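PDB 4WXA: EKC/KEOPS complex subunit GON7 from Saccharomyces cerevisiae, which probably supports the catalytic subunit KAE1 within the EKC/KEOPS complex, which is required for threonylcarbamoylation of adenosine 37 in tRNAs reading codons that begin with adenine. Local coordinates for residues A10-E15 with T86-L91. Numbering follows the deposited sequence.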
loop_
_atom_site.group_PDB
_atom_site.type_symbol
_atom_site.label_atom_id
_atom_site.label_comp_id
_atom_site.label_asym_id
_atom_site.label_seq_id
_atom_site.Cartn_x
_atom_site.Cartn_y
_atom_site.Cartn_z
ATOM N N ALA D 10 -6.996 -9.249 -5.833
ATOM C CA ALA D 10 -6.403 -10.472 -5.272
ATOM C C ALA D 10 -6.885 -11.704 -6.005
ATOM O O ALA D 10 -7.958 -11.695 -6.577
ATOM C CB ALA D 10 -6.759 -10.584 -3.806
ATOM N N PRO D 11 -6.108 -12.784 -5.967
ATOM C CA PRO D 11 -6.419 -13.884 -6.863
ATOM C C PRO D 11 -7.640 -14.676 -6.466
ATOM O O PRO D 11 -7.995 -15.555 -7.205
ATOM C CB PRO D 11 -5.159 -14.781 -6.809
ATOM C CG PRO D 11 -4.439 -14.367 -5.592
ATOM C CD PRO D 11 -4.843 -12.985 -5.244
ATOM N N ASP D 12 -8.252 -14.414 -5.316
ATOM C CA ASP D 12 -9.527 -15.067 -4.990
ATOM C C ASP D 12 -10.715 -14.350 -5.668
ATOM O O ASP D 12 -11.832 -14.612 -5.352
ATOM C CB ASP D 12 -9.771 -15.172 -3.455
ATOM C CG ASP D 12 -9.807 -13.800 -2.744
ATOM O OD1 ASP D 12 -9.194 -12.839 -3.268
ATOM O OD2 ASP D 12 -10.419 -13.670 -1.651
ATOM N N GLY D 13 -10.467 -13.418 -6.571
ATOM C CA GLY D 13 -11.530 -12.843 -7.348
ATOM C C GLY D 13 -12.068 -11.573 -6.761
ATOM O O GLY D 13 -13.087 -11.107 -7.182
ATOM N N VAL D 14 -11.381 -11.017 -5.784
ATOM C CA VAL D 14 -11.847 -9.857 -5.051
ATOM C C VAL D 14 -11.255 -8.570 -5.617
ATOM O O VAL D 14 -10.070 -8.501 -5.868
ATOM C CB VAL D 14 -11.488 -10.011 -3.566
ATOM C CG1 VAL D 14 -11.659 -8.723 -2.783
ATOM C CG2 VAL D 14 -12.347 -11.113 -2.979
ATOM N N GLU D 15 -12.088 -7.546 -5.818
ATOM C CA GLU D 15 -11.576 -6.254 -6.349
ATOM C C GLU D 15 -12.129 -5.221 -5.444
ATOM O O GLU D 15 -13.281 -5.257 -5.137
ATOM C CB GLU D 15 -12.089 -5.983 -7.745
ATOM C CG GLU D 15 -11.642 -6.939 -8.840
ATOM C CD GLU D 15 -10.295 -6.581 -9.377
ATOM N N THR D 86 -6.302 -5.828 7.128
ATOM C CA THR D 86 -6.333 -6.481 8.414
ATOM C C THR D 86 -7.530 -7.442 8.472
ATOM O O THR D 86 -7.370 -8.617 8.797
ATOM C CB THR D 86 -6.343 -5.445 9.546
ATOM O OG1 THR D 86 -5.140 -4.687 9.451
ATOM C CG2 THR D 86 -6.392 -6.130 10.926
ATOM N N GLY D 87 -8.703 -6.941 8.091
ATOM C CA GLY D 87 -9.889 -7.771 7.931
ATOM C C GLY D 87 -9.682 -8.985 7.042
ATOM O O GLY D 87 -10.229 -10.034 7.295
ATOM N N ARG D 88 -8.910 -8.846 5.979
ATOM C CA ARG D 88 -8.684 -9.969 5.103
ATOM C C ARG D 88 -7.856 -10.985 5.828
ATOM O O ARG D 88 -8.058 -12.166 5.630
ATOM C CB ARG D 88 -7.953 -9.573 3.829
ATOM C CG ARG D 88 -8.709 -8.589 2.910
ATOM C CD ARG D 88 -9.429 -9.300 1.793
ATOM N NE ARG D 88 -8.503 -9.966 0.900
ATOM C CZ ARG D 88 -8.857 -10.881 0.002
ATOM N NH1 ARG D 88 -10.118 -11.282 -0.131
ATOM N NH2 ARG D 88 -7.939 -11.418 -0.773
ATOM N N MET D 89 -6.899 -10.535 6.637
ATOM C CA MET D 89 -6.064 -11.466 7.407
ATOM C C MET D 89 -6.903 -12.147 8.520
ATOM O O MET D 89 -6.866 -13.351 8.670
ATOM C CB MET D 89 -4.867 -10.761 8.015
ATOM C CG MET D 89 -3.685 -10.575 7.076
ATOM S SD MET D 89 -2.533 -9.376 7.795
ATOM C CE MET D 89 -3.353 -7.848 7.396
ATOM N N GLU D 90 -7.680 -11.366 9.269
ATOM C CA GLU D 90 -8.532 -11.911 10.298
ATOM C C GLU D 90 -9.458 -13.014 9.752
ATOM O O GLU D 90 -9.621 -14.024 10.395
ATOM C CB GLU D 90 -9.291 -10.795 11.071
ATOM C CG GLU D 90 -8.383 -10.015 12.061
ATOM C CD GLU D 90 -8.950 -8.690 12.595
ATOM N N LEU D 91 -10.028 -12.874 8.568
ATOM C CA LEU D 91 -10.844 -13.972 8.007
ATOM C C LEU D 91 -10.033 -15.173 7.528
ATOM O O LEU D 91 -10.540 -16.286 7.566
ATOM C CB LEU D 91 -11.708 -13.506 6.829
ATOM C CG LEU D 91 -12.896 -12.600 7.127
ATOM C CD1 LEU D 91 -13.560 -12.146 5.827
ATOM C CD2 LEU D 91 -13.888 -13.272 8.077
#
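The turn of the antiparallel hairpin of strands 5-10 and 14-18 is tied to helix 66-94 by Arg88, which meets Asp12, Ala10 and Val14. The turn carries a G1 beta bulge, Gly13 and Val14 both facing Ala10: Gly13 N donates a hydrogen bond to Ala10 O at 3.0 Å, and Ala10 N one to Val14 O at 3.2 Å. The CA atoms of Ala10 and Arg88 are 10.6 Å apart, a gap that the arginine spans despite bends at chi2 and chi3. Its guanidinium grips the Asp12 carboxylate end-on, one nitrogen to each oxygen. NH1 of Arg88 reaches OD2 of Asp12 at 2.8 Å, on the syn lone pair and near the guanidinium plane. The second bond, Arg88 NH2 to Asp12 OD1 at 3.1 Å, meets OD1 from above the carboxylate plane, in keeping with the 50° between the two planes. With chi1 at 60°, Asp12 CG sits between its own backbone N and carbonyl carbon, folding the carboxylate back over the turn beside Ala10 CB and Val14 CG2. Val14 lays CG1 over one guanidinium face and brings CG2 to 3.6 Å from NH1 of Arg88, while Ala10 CB lies 3.4 Å from NH2. Arg88 NE forms a salt bridge with Asp63 of the PCC1 chain. A leucine in place of Arg88 would probably leave Asp12 and the PCC1 aspartate without this cationic mate and untie turn from helix. One guanidinium thus pairs with two carboxylates, probably balancing part of the charge of each, and links turn, helix and PCC1 interface.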